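Local coordinates for 4-hydroxythreonine-4-phosphate dehydrogenase (PDB 6XMY), which probably catalyses the metal-assisted, NAD-dependent oxidation of 4-(phosphooxy)-L-threonine, a late step in the making of pyridoxine 5'-phosphate, at residues L12-G17 with D25-L30; A48-L53 with I57-Y62; L118-V123 with E140-F145; V284-G289 with I293-D298. All coordinates share one frame; numbering follows the deposited sequence. Where two conformers were deposited one is given.

Contact 1: residues L12-G17 with D25-L30; sequences LLISSG and DLCLAL
Cys27 meets Ile14 and Ser16 without any ring or other flat side-chain group between them; the touching is done by a thiol, methyl and methylene carbons, so there are neither ring faces nor edges to share. Cys27 SG lies 3.6 Å from Ser16 CB and 3.8 Å from Ile14 CG2, touching both the strand (Ile14) and the loop just after it (Ser16). The sulfur stands anti to its own carbonyl carbon, with chi1 at -67°, which carries it off the helix toward 12-17. Cysteine suits this buried place because its side chain is short yet soft and apolar.

Strand 12-15, helix 23-29 and strand 37-41 belong to one beta-alpha-beta unit, and Cys27 and Ile14 both also touch Ile39 of its second strand. Leu30, at the far end of 25-30, adds a looser touch, its CD1 being 4.3 Å from Ile14 CG1. Ile14 is beta-branched, as fits an extended strand, and offers separate branches to the two partners. Around this pair, Val37 of the second strand packs on Ile14, and Leu317 of helix 314-328 packs on Leu30.

Ser16 turns only its carbon to the thiol: its hydroxyl is hydrogen-bonded to Leu40 O, which satisfies a polar group buried beside apolar neighbours.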
# COMPACT_ATOMS: atom_id res chain seq x y z
N LEU A 12 -4.37 -14.25 6.47
CA LEU A 12 -4.30 -12.93 5.87
C LEU A 12 -5.49 -12.77 4.93
O LEU A 12 -5.83 -13.69 4.18
CB LEU A 12 -3.01 -12.81 5.06
CG LEU A 12 -1.73 -13.20 5.81
CD1 LEU A 12 -0.55 -13.41 4.85
CD2 LEU A 12 -1.39 -12.15 6.84
N LEU A 13 -6.13 -11.61 4.97
CA LEU A 13 -7.27 -11.34 4.11
C LEU A 13 -6.82 -10.49 2.92
O LEU A 13 -6.19 -9.45 3.11
CB LEU A 13 -8.35 -10.59 4.90
CG LEU A 13 -9.74 -10.48 4.30
CD1 LEU A 13 -10.33 -11.86 4.05
CD2 LEU A 13 -10.63 -9.65 5.23
N ILE A 14 -7.14 -10.94 1.71
CA ILE A 14 -6.69 -10.27 0.49
C ILE A 14 -7.90 -9.67 -0.20
O ILE A 14 -8.79 -10.41 -0.64
CB ILE A 14 -5.97 -11.23 -0.47
CG1 ILE A 14 -5.05 -12.20 0.27
CG2 ILE A 14 -5.23 -10.45 -1.58
CD1 ILE A 14 -3.96 -11.57 1.08
N SER A 15 -7.96 -8.34 -0.30
CA SER A 15 -8.96 -7.73 -1.16
C SER A 15 -8.56 -7.90 -2.61
O SER A 15 -7.49 -7.44 -3.02
CB SER A 15 -9.13 -6.25 -0.85
OG SER A 15 -9.79 -5.63 -1.94
N SER A 16 -9.40 -8.55 -3.40
CA SER A 16 -9.08 -8.79 -4.80
C SER A 16 -9.25 -7.55 -5.69
O SER A 16 -8.91 -7.63 -6.88
CB SER A 16 -9.87 -9.99 -5.34
OG SER A 16 -11.27 -9.75 -5.34
N GLY A 17 -9.75 -6.43 -5.16
CA GLY A 17 -9.63 -5.16 -5.85
C GLY A 17 -10.58 -5.00 -7.04
O GLY A 17 -11.66 -5.59 -7.09
N ASP A 25 -6.55 -11.83 -10.99
CA ASP A 25 -5.47 -12.66 -11.51
C ASP A 25 -4.38 -12.86 -10.47
O ASP A 25 -3.85 -13.97 -10.31
CB ASP A 25 -4.84 -12.01 -12.75
CG ASP A 25 -5.84 -11.65 -13.83
OD1 ASP A 25 -6.93 -11.13 -13.52
OD2 ASP A 25 -5.53 -11.84 -15.03
N LEU A 26 -4.02 -11.79 -9.77
CA LEU A 26 -2.96 -11.87 -8.77
C LEU A 26 -3.38 -12.73 -7.58
O LEU A 26 -2.55 -13.45 -7.02
CB LEU A 26 -2.58 -10.46 -8.31
CG LEU A 26 -1.93 -9.62 -9.41
CD1 LEU A 26 -1.75 -8.18 -8.97
CD2 LEU A 26 -0.60 -10.25 -9.81
N CYS A 27 -4.65 -12.65 -7.19
CA CYS A 27 -5.13 -13.52 -6.12
C CYS A 27 -5.08 -14.98 -6.54
O CYS A 27 -4.72 -15.86 -5.74
CB CYS A 27 -6.54 -13.11 -5.70
SG CYS A 27 -6.60 -11.48 -4.93
N LEU A 28 -5.43 -15.26 -7.80
CA LEU A 28 -5.37 -16.63 -8.29
C LEU A 28 -3.95 -17.16 -8.28
O LEU A 28 -3.73 -18.35 -8.04
CB LEU A 28 -5.99 -16.72 -9.69
CG LEU A 28 -7.47 -16.36 -9.77
CD1 LEU A 28 -7.94 -16.28 -11.22
CD2 LEU A 28 -8.34 -17.37 -8.99
N ALA A 29 -2.96 -16.29 -8.50
CA ALA A 29 -1.56 -16.69 -8.41
C ALA A 29 -1.19 -17.20 -7.02
O ALA A 29 -0.23 -17.97 -6.89
CB ALA A 29 -0.64 -15.54 -8.81
N LEU A 30 -1.92 -16.78 -5.99
CA LEU A 30 -1.64 -17.27 -4.64
C LEU A 30 -2.08 -18.71 -4.44
O LEU A 30 -1.69 -19.32 -3.44
CB LEU A 30 -2.32 -16.35 -3.62
CG LEU A 30 -1.86 -14.89 -3.70
CD1 LEU A 30 -2.66 -13.98 -2.78
CD2 LEU A 30 -0.36 -14.76 -3.41

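Contact 2: residues A48-L53 with I57-Y62; sequences ARASEL and IKFLEY. With EDO (1,2-ethanediol), chain E.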
# COMPACT_ATOMS: atom_id res chain seq x y z
N ALA A 48 -14.25 -17.78 -13.10
CA ALA A 48 -14.24 -17.47 -14.53
C ALA A 48 -12.88 -16.93 -14.96
O ALA A 48 -12.41 -17.25 -16.05
CB ALA A 48 -15.34 -16.45 -14.86
N ARG A 49 -12.25 -16.11 -14.12
CA ARG A 49 -10.92 -15.61 -14.45
C ARG A 49 -9.90 -16.74 -14.48
O ARG A 49 -9.04 -16.77 -15.36
CB ARG A 49 -10.53 -14.50 -13.47
CG ARG A 49 -9.24 -13.73 -13.81
CD ARG A 49 -9.35 -12.92 -15.12
NE ARG A 49 -10.50 -12.01 -15.12
CZ ARG A 49 -10.52 -10.79 -14.60
NH1 ARG A 49 -9.43 -10.30 -13.99
NH2 ARG A 49 -11.63 -10.06 -14.66
N ALA A 50 -10.01 -17.70 -13.55
CA ALA A 50 -9.12 -18.86 -13.58
C ALA A 50 -9.29 -19.64 -14.88
O ALA A 50 -8.31 -20.08 -15.49
CB ALA A 50 -9.40 -19.75 -12.36
N SER A 51 -10.54 -19.83 -15.31
CA SER A 51 -10.78 -20.50 -16.59
C SER A 51 -10.16 -19.72 -17.74
O SER A 51 -9.54 -20.31 -18.64
CB SER A 51 -12.27 -20.69 -16.80
OG SER A 51 -12.79 -21.64 -15.89
N GLU A 52 -10.32 -18.39 -17.75
CA GLU A 52 -9.74 -17.59 -18.82
C GLU A 52 -8.22 -17.72 -18.85
O GLU A 52 -7.61 -17.70 -19.93
CB GLU A 52 -10.16 -16.13 -18.66
CG GLU A 52 -9.70 -15.24 -19.82
CD GLU A 52 -10.10 -13.78 -19.66
OE1 GLU A 52 -10.64 -13.40 -18.61
OE2 GLU A 52 -9.87 -13.00 -20.61
N LEU A 53 -7.61 -17.87 -17.68
CA LEU A 53 -6.17 -18.02 -17.54
C LEU A 53 -5.71 -19.47 -17.70
O LEU A 53 -4.51 -19.73 -17.57
CB LEU A 53 -5.71 -17.49 -16.18
CG LEU A 53 -5.89 -15.99 -15.96
CD1 LEU A 53 -5.63 -15.64 -14.52
CD2 LEU A 53 -4.95 -15.20 -16.88
N ILE A 57 -7.69 -24.65 -10.41
CA ILE A 57 -7.71 -24.29 -9.00
C ILE A 57 -8.95 -24.88 -8.37
O ILE A 57 -10.03 -24.86 -8.97
CB ILE A 57 -7.72 -22.75 -8.83
CG1 ILE A 57 -6.43 -22.15 -9.39
CG2 ILE A 57 -7.90 -22.36 -7.37
CD1 ILE A 57 -6.46 -20.65 -9.51
N LYS A 58 -8.81 -25.40 -7.16
CA LYS A 58 -9.95 -25.85 -6.38
C LYS A 58 -10.30 -24.78 -5.36
O LYS A 58 -9.47 -24.39 -4.54
CB LYS A 58 -9.65 -27.18 -5.69
CG LYS A 58 -9.51 -28.33 -6.69
CD LYS A 58 -9.01 -29.59 -6.02
CE LYS A 58 -8.67 -30.66 -7.04
NZ LYS A 58 -9.81 -30.97 -7.93
N PHE A 59 -11.53 -24.29 -5.42
CA PHE A 59 -11.97 -23.19 -4.58
C PHE A 59 -12.72 -23.72 -3.37
O PHE A 59 -13.58 -24.60 -3.48
CB PHE A 59 -12.87 -22.25 -5.37
CG PHE A 59 -12.17 -21.55 -6.49
CD1 PHE A 59 -11.51 -20.35 -6.27
CD2 PHE A 59 -12.15 -22.10 -7.77
CE1 PHE A 59 -10.85 -19.71 -7.31
CE2 PHE A 59 -11.50 -21.46 -8.81
CZ PHE A 59 -10.85 -20.26 -8.58
N LEU A 60 -12.40 -23.16 -2.20
CA LEU A 60 -13.12 -23.45 -0.97
C LEU A 60 -13.75 -22.17 -0.47
O LEU A 60 -13.14 -21.10 -0.53
CB LEU A 60 -12.16 -23.98 0.10
CG LEU A 60 -11.45 -25.30 -0.20
CD1 LEU A 60 -10.32 -25.53 0.79
CD2 LEU A 60 -12.43 -26.45 -0.17
N GLU A 61 -14.97 -22.26 0.04
CA GLU A 61 -15.56 -21.11 0.71
C GLU A 61 -15.05 -21.04 2.15
O GLU A 61 -14.98 -22.05 2.85
CB GLU A 61 -17.08 -21.18 0.67
CG GLU A 61 -17.61 -21.03 -0.76
CD GLU A 61 -19.11 -20.86 -0.81
OE1 GLU A 61 -19.73 -20.64 0.25
OE2 GLU A 61 -19.68 -20.95 -1.92
N TYR A 62 -14.69 -19.83 2.56
CA TYR A 62 -14.12 -19.62 3.88
C TYR A 62 -15.06 -20.09 4.98
O TYR A 62 -16.27 -19.84 4.93
CB TYR A 62 -13.81 -18.14 4.10
CG TYR A 62 -13.35 -17.88 5.51
CD1 TYR A 62 -12.06 -18.23 5.91
CD2 TYR A 62 -14.20 -17.34 6.47
CE1 TYR A 62 -11.64 -18.03 7.22
CE2 TYR A 62 -13.79 -17.14 7.77
CZ TYR A 62 -12.51 -17.48 8.14
OH TYR A 62 -12.10 -17.28 9.44
C1 EDO E . -14.14 -12.81 -15.80
O1 EDO E . -13.72 -11.45 -15.95
C2 EDO E . -13.52 -13.63 -16.92
O2 EDO E . -12.10 -13.60 -16.74
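Apolar contact is all that joins Ala50 to Ile57 and Phe59. Ala50 CB comes to the edge of the Phe59 ring, near its plane and 4.1 Å from CZ, and lies 4.2 Å from Ile57 CD1. A methyl is enough here: alanine keeps the helix surface low where the ring and the isoleucine tip converge. Ile57 in turn lays CG2 over one face of the Phe59 ring, toward its rim, 3.8 Å above the plane.

The polar interactions lie on the helix side, away from strand 58-61. Arg49, bent at chi2 (66°) and chi3 (54°), leads its guanidinium away from the strand toward a 1,2-ethanediol, probably from the crystallisation liquor. NE donates to the diol O2 at 2.8 Å, and NH2 reaches O1 at 2.8 Å, with O1 in the guanidinium plane. Glu52 OE1 makes a long salt bridge to Arg49 NE, 3.8 Å, and is hydrogen-bonded to Ser88 OG. Arg49 NH1 also pairs with Asp25 of helix 23-29, which helps fix the buried guanidinium.

Helix 43-52 thus lies against strand 58-61, an outermost strand of the chain with strand 74-79 beside it, while Leu28 of helix 23-29 touches both Ile57 and Phe59.

Contact 3: residues L118-V123 with E140-F145; sequences LVTAPV and EFFADF. With NAD (nicotinamide-adenine-dinucleotide), chain B.
Thr120, whose methyl touches Phe142, has its OG1 gripped from the neighbouring strand: Arg294 NH2 is hydrogen-bonded to it, and Ser296 OG and Thr295 O make weak hydrogen bonds with it. A buried hydroxyl is thereby satisfied. With chi1 at 59°, OG1 sits between the backbone N and carbonyl carbon, and CG2 is left to face the helix. There Thr120 CG2 approaches the edge of the Phe142 ring, near the ring plane, 4.1 Å from CE2. Threonine serves both sides, one branch polar and one apolar.

The tighter contact is made by Leu118, whose CD2 comes within 3.4 Å of Phe142 CZ and 3.9 Å of CE1, a close approach of a methyl to the ring. CD2 meets the ring obliquely, neither over its face nor squarely at its edge. The arrangement joins strand 117-120, a central parallel strand flanked by strands 12-15 and 294-297, to helix 138-145, in the manner of an alpha/beta fold where helices cover a sheet. Phenylalanine suits the task because the helix stands well off the strand, the nearest CA atoms, those of Leu118 and Phe142, being 10.9 Å apart, and its ring spans the gap. Phe142 also rests on Leu290 and Arg294, and its CD1 lies in plane at the edge of the Phe141 ring.

Beyond the strand's end the chain turns to the cofactor. Val123 N donates an almost straight bond, 167° at the hydrogen, to NAD O7N at 3.0 Å, gripping the nicotinamide carboxamide; Pro122 CA is 3.4 Å from the same oxygen.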
# COMPACT_ATOMS: atom_id res chain seq x y z
N LEU A 118 -4.48 -7.22 6.32
CA LEU A 118 -5.16 -6.98 5.06
C LEU A 118 -4.13 -6.68 3.98
O LEU A 118 -3.21 -5.89 4.20
CB LEU A 118 -6.10 -5.78 5.20
CG LEU A 118 -6.97 -5.44 3.98
CD1 LEU A 118 -7.92 -6.58 3.66
CD2 LEU A 118 -7.73 -4.16 4.23
N VAL A 119 -4.27 -7.32 2.83
CA VAL A 119 -3.44 -7.05 1.66
C VAL A 119 -4.38 -6.64 0.54
O VAL A 119 -5.38 -7.31 0.29
CB VAL A 119 -2.63 -8.29 1.24
CG1 VAL A 119 -1.65 -7.95 0.10
CG2 VAL A 119 -1.88 -8.87 2.45
N THR A 120 -4.06 -5.54 -0.14
CA THR A 120 -4.95 -5.00 -1.17
C THR A 120 -4.37 -5.19 -2.57
O THR A 120 -3.28 -4.69 -2.88
CB THR A 120 -5.27 -3.53 -0.93
OG1 THR A 120 -4.05 -2.78 -0.92
CG2 THR A 120 -5.95 -3.34 0.40
N ALA A 121 -5.14 -5.86 -3.42
CA ALA A 121 -4.90 -5.84 -4.85
C ALA A 121 -5.34 -4.47 -5.38
O ALA A 121 -6.00 -3.70 -4.67
CB ALA A 121 -5.67 -6.99 -5.50
N PRO A 122 -4.98 -4.11 -6.61
CA PRO A 122 -5.19 -2.72 -7.04
C PRO A 122 -6.65 -2.42 -7.34
O PRO A 122 -7.41 -3.29 -7.76
CB PRO A 122 -4.33 -2.60 -8.30
CG PRO A 122 -4.23 -4.00 -8.83
CD PRO A 122 -4.22 -4.89 -7.61
N VAL A 123 -7.03 -1.16 -7.10
CA VAL A 123 -8.34 -0.64 -7.45
C VAL A 123 -8.17 0.50 -8.45
O VAL A 123 -7.12 1.14 -8.53
CB VAL A 123 -9.16 -0.17 -6.23
CG1 VAL A 123 -9.31 -1.31 -5.23
CG2 VAL A 123 -8.50 1.02 -5.58
N GLU A 140 -6.31 6.84 2.39
CA GLU A 140 -7.25 7.78 3.00
C GLU A 140 -8.53 7.09 3.43
O GLU A 140 -9.12 7.44 4.46
CB GLU A 140 -7.57 8.91 2.02
CG GLU A 140 -6.40 9.84 1.71
CD GLU A 140 -5.33 9.19 0.85
OE1 GLU A 140 -5.68 8.42 -0.07
OE2 GLU A 140 -4.13 9.43 1.12
N PHE A 141 -9.00 6.11 2.64
CA PHE A 141 -10.19 5.37 3.02
C PHE A 141 -10.00 4.71 4.38
O PHE A 141 -10.86 4.79 5.25
CB PHE A 141 -10.55 4.32 1.97
CG PHE A 141 -11.67 3.41 2.41
CD1 PHE A 141 -12.99 3.77 2.20
CD2 PHE A 141 -11.40 2.22 3.06
CE1 PHE A 141 -14.03 2.94 2.62
CE2 PHE A 141 -12.43 1.40 3.49
CZ PHE A 141 -13.75 1.76 3.27
N PHE A 142 -8.85 4.04 4.57
CA PHE A 142 -8.63 3.34 5.83
C PHE A 142 -8.40 4.32 6.98
O PHE A 142 -8.85 4.07 8.11
CB PHE A 142 -7.45 2.37 5.70
CG PHE A 142 -7.71 1.21 4.76
CD1 PHE A 142 -8.91 0.50 4.82
CD2 PHE A 142 -6.75 0.80 3.84
CE1 PHE A 142 -9.14 -0.57 3.96
CE2 PHE A 142 -6.98 -0.27 2.99
CZ PHE A 142 -8.17 -0.95 3.05
N ALA A 143 -7.69 5.42 6.72
CA ALA A 143 -7.54 6.45 7.75
C ALA A 143 -8.90 6.94 8.24
O ALA A 143 -9.15 7.04 9.44
CB ALA A 143 -6.71 7.61 7.21
N ASP A 144 -9.81 7.22 7.30
CA ASP A 144 -11.16 7.64 7.67
C ASP A 144 -11.91 6.53 8.40
O ASP A 144 -12.57 6.79 9.42
CB ASP A 144 -11.94 8.07 6.43
CG ASP A 144 -11.43 9.38 5.84
OD1 ASP A 144 -10.57 10.03 6.46
OD2 ASP A 144 -11.89 9.75 4.73
N PHE A 145 -11.81 5.29 7.91
CA PHE A 145 -12.54 4.18 8.53
C PHE A 145 -12.14 4.01 9.99
O PHE A 145 -13.00 3.80 10.85
CB PHE A 145 -12.26 2.89 7.75
CG PHE A 145 -13.00 1.69 8.27
CD1 PHE A 145 -12.48 0.93 9.32
CD2 PHE A 145 -14.20 1.30 7.71
CE1 PHE A 145 -13.16 -0.17 9.80
CE2 PHE A 145 -14.89 0.19 8.19
CZ PHE A 145 -14.37 -0.54 9.24
PA NAD B . -0.67 0.74 -13.50
O1A NAD B . -2.04 0.16 -13.79
O2A NAD B . 0.43 0.15 -12.65
O5B NAD B . -0.04 0.72 -15.11
C5B NAD B . 1.27 1.24 -15.15
C4B NAD B . 2.14 0.37 -16.07
O4B NAD B . 2.60 -0.78 -15.31
C3B NAD B . 1.28 -0.16 -17.25
O3B NAD B . 2.15 -0.19 -18.37
C2B NAD B . 0.87 -1.58 -16.75
O2B NAD B . 0.67 -2.50 -17.78
C1B NAD B . 2.15 -1.98 -15.95
N9A NAD B . 1.87 -2.88 -14.83
C8A NAD B . 1.16 -2.64 -13.64
N7A NAD B . 1.14 -3.70 -12.85
C5A NAD B . 1.87 -4.67 -13.51
C6A NAD B . 2.20 -6.00 -13.20
N6A NAD B . 1.80 -6.54 -12.02
N1A NAD B . 2.95 -6.74 -14.06
C2A NAD B . 3.34 -6.14 -15.23
N3A NAD B . 3.09 -4.90 -15.67
C4A NAD B . 2.34 -4.18 -14.77
O3 NAD B . -0.99 2.23 -12.97
PN NAD B . -1.61 3.47 -13.74
O1N NAD B . -1.01 4.77 -13.28
O2N NAD B . -1.94 3.08 -15.14
O5D NAD B . -3.22 3.63 -13.01
C5D NAD B . -4.11 2.60 -13.31
C4D NAD B . -5.15 2.58 -12.19
O4D NAD B . -4.57 1.91 -11.05
C3D NAD B . -5.48 4.04 -11.72
O3D NAD B . -6.84 4.04 -11.39
C2D NAD B . -4.60 4.20 -10.46
O2D NAD B . -5.13 5.06 -9.49
C1D NAD B . -4.76 2.75 -9.92
N1N NAD B . -3.67 2.40 -8.95
C2N NAD B . -4.08 1.73 -7.83
C3N NAD B . -3.15 1.35 -6.86
C7N NAD B . -3.70 0.62 -5.69
O7N NAD B . -4.89 0.32 -5.64
N7N NAD B . -2.80 0.26 -4.71
C4N NAD B . -1.79 1.67 -7.03
C5N NAD B . -1.40 2.35 -8.20
C6N NAD B . -2.36 2.72 -9.16

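Contact 4: residues V284-G289 with I293-D298; sequences VNITLG and IRTSVD. With SO4 (sulfate ion), chain C.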
# COMPACT_ATOMS: atom_id res chain seq x y z
N VAL A 284 6.50 -3.02 -1.95
CA VAL A 284 5.24 -3.13 -1.23
C VAL A 284 4.85 -1.75 -0.75
O VAL A 284 5.70 -1.00 -0.24
CB VAL A 284 5.40 -4.07 -0.02
CG1 VAL A 284 4.11 -4.13 0.81
CG2 VAL A 284 5.83 -5.46 -0.48
N ASN A 285 3.58 -1.40 -0.90
CA ASN A 285 3.01 -0.21 -0.31
C ASN A 285 2.42 -0.63 1.03
O ASN A 285 1.54 -1.49 1.07
CB ASN A 285 1.95 0.37 -1.26
CG ASN A 285 1.01 1.37 -0.60
OD1 ASN A 285 1.25 1.87 0.51
ND2 ASN A 285 -0.09 1.67 -1.30
N ILE A 286 2.96 -0.09 2.11
CA ILE A 286 2.47 -0.40 3.44
C ILE A 286 1.95 0.88 4.07
O ILE A 286 2.59 1.93 3.99
CB ILE A 286 3.55 -1.07 4.32
CG1 ILE A 286 2.97 -1.36 5.70
CG2 ILE A 286 4.79 -0.24 4.42
CD1 ILE A 286 3.83 -2.22 6.48
N THR A 287 0.76 0.79 4.69
CA THR A 287 0.17 1.94 5.37
C THR A 287 0.57 1.89 6.84
O THR A 287 0.33 0.89 7.53
CB THR A 287 -1.35 1.93 5.24
OG1 THR A 287 -1.72 1.93 3.86
CG2 THR A 287 -1.93 3.15 5.93
N LEU A 288 1.19 2.97 7.32
CA LEU A 288 1.60 3.08 8.71
C LEU A 288 0.60 3.91 9.49
O LEU A 288 0.12 4.94 9.00
CB LEU A 288 2.97 3.76 8.79
CG LEU A 288 4.02 3.22 7.83
CD1 LEU A 288 5.30 4.03 7.99
CD2 LEU A 288 4.26 1.73 8.02
N GLY A 289 0.29 3.47 10.71
CA GLY A 289 -0.54 4.24 11.62
C GLY A 289 -1.95 3.73 11.83
O GLY A 289 -2.69 4.35 12.60
N ILE A 293 -2.66 -4.15 10.31
CA ILE A 293 -1.62 -4.23 9.29
C ILE A 293 -2.31 -4.19 7.93
O ILE A 293 -3.25 -4.95 7.69
CB ILE A 293 -0.83 -5.53 9.44
CG1 ILE A 293 -0.12 -5.59 10.80
CG2 ILE A 293 0.13 -5.71 8.28
CD1 ILE A 293 0.22 -6.99 11.21
N ARG A 294 -1.84 -3.30 7.05
CA ARG A 294 -2.33 -3.28 5.68
C ARG A 294 -1.16 -3.06 4.74
O ARG A 294 -0.45 -2.06 4.85
CB ARG A 294 -3.39 -2.19 5.46
CG ARG A 294 -3.87 -2.12 4.01
CD ARG A 294 -3.21 -0.97 3.27
NE ARG A 294 -3.46 -1.01 1.83
CZ ARG A 294 -3.34 0.04 1.01
NH1 ARG A 294 -3.00 1.22 1.49
NH2 ARG A 294 -3.57 -0.10 -0.29
N THR A 295 -0.96 -4.01 3.83
CA THR A 295 0.00 -3.87 2.75
C THR A 295 -0.73 -3.90 1.41
O THR A 295 -1.94 -4.17 1.34
CB THR A 295 1.06 -4.98 2.79
OG1 THR A 295 0.43 -6.24 2.59
CG2 THR A 295 1.79 -4.97 4.12
N SER A 296 0.03 -3.66 0.35
CA SER A 296 -0.55 -3.47 -0.96
C SER A 296 0.50 -3.72 -2.03
O SER A 296 1.70 -3.54 -1.81
CB SER A 296 -1.09 -2.05 -1.09
OG SER A 296 -1.69 -1.84 -2.36
N VAL A 297 0.01 -4.09 -3.22
CA VAL A 297 0.85 -4.02 -4.40
C VAL A 297 1.29 -2.58 -4.63
O VAL A 297 0.67 -1.63 -4.14
CB VAL A 297 0.12 -4.55 -5.64
CG1 VAL A 297 -0.16 -6.04 -5.50
CG2 VAL A 297 -1.16 -3.75 -5.89
N ASP A 298 2.37 -2.42 -5.39
CA ASP A 298 2.91 -1.11 -5.74
C ASP A 298 2.55 -0.71 -7.17
O ASP A 298 3.28 0.05 -7.81
CB ASP A 298 4.43 -1.06 -5.54
CG ASP A 298 5.17 -1.80 -6.63
OD1 ASP A 298 4.59 -2.71 -7.25
OD2 ASP A 298 6.34 -1.44 -6.89
S SO4 C . -3.45 3.60 -2.03
O1 SO4 C . -2.88 2.56 -1.17
O2 SO4 C . -4.67 3.08 -2.65
O3 SO4 C . -3.81 4.74 -1.19
O4 SO4 C . -2.53 4.03 -3.10
O HOH W 1 -0.01 0.94 -4.19
O HOH W 2 0.52 -1.87 8.00
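Arg294 reaches across to Thr287 and on to a bound sulfate. Its CB projects on the face of the sheet that also carries Asn285, Thr287 and Ser296; CG stands anti to the backbone N (chi1 178°), and a bend at chi2 (-101°) brings the chain over the neighbouring strand. CD then passes 3.3 Å from Thr287 OG1. At the tip, NH1 donates to Thr287 OG1 at 2.8 Å, with the hydroxyl tilted 15° from the guanidinium plane, and also to sulfate O1 at 3.0 Å. NH2 reaches that same O1 at 2.9 Å, so O1 lies in plane at the edge between the two nitrogens.

Asn285 ND2 gives O1 a third bond, 2.9 Å long, and a water links this amide to Val297 O. Threonine offers a hydroxyl at the guanidinium edge, and asparagine an N-H for the anion. Asn285 N bonds to Ser296 O at 3.0 Å within the antiparallel hairpin. On the reverse face Ile286 packs beside the Thr295 methyl. Separately, Val284 CG1 lies 3.7 Å from Thr295 CB.

The sulfate, probably from the crystallisation liquor, is also held by His138 N and Thr139 OG1. Asn285, Arg294, His138 and Thr139 are all predicted to bind substrate, so the anion probably marks the substrate's phosphate site, where the arginine would probably offset part of the anion's negative charge.

In the fold
The four contacts follow one another along the chain without overlap. They run inward from an edge: contact 2 is centred about 25 Å from the centre of the chain, contact 1 about 14 Å, contact 3 about 8 Å and contact 4 about 3 Å. Strands 12-15, 117-120 and 294-297 stand side by side, carrying contacts 1, 3 and 4. Contacts 1 and 2, centres about 11 Å apart, are joined by the Asp25-Arg49 salt bridge and by Leu28. Contacts 3 and 4, centres about 9 Å apart, border the NAD and probable phosphate sites: contact 3 bonds NAD through Val123, contact 4 holds the sulfate and touches NAD through Ser296. Contact 2 lies away from the NAD, zinc and substrate sites.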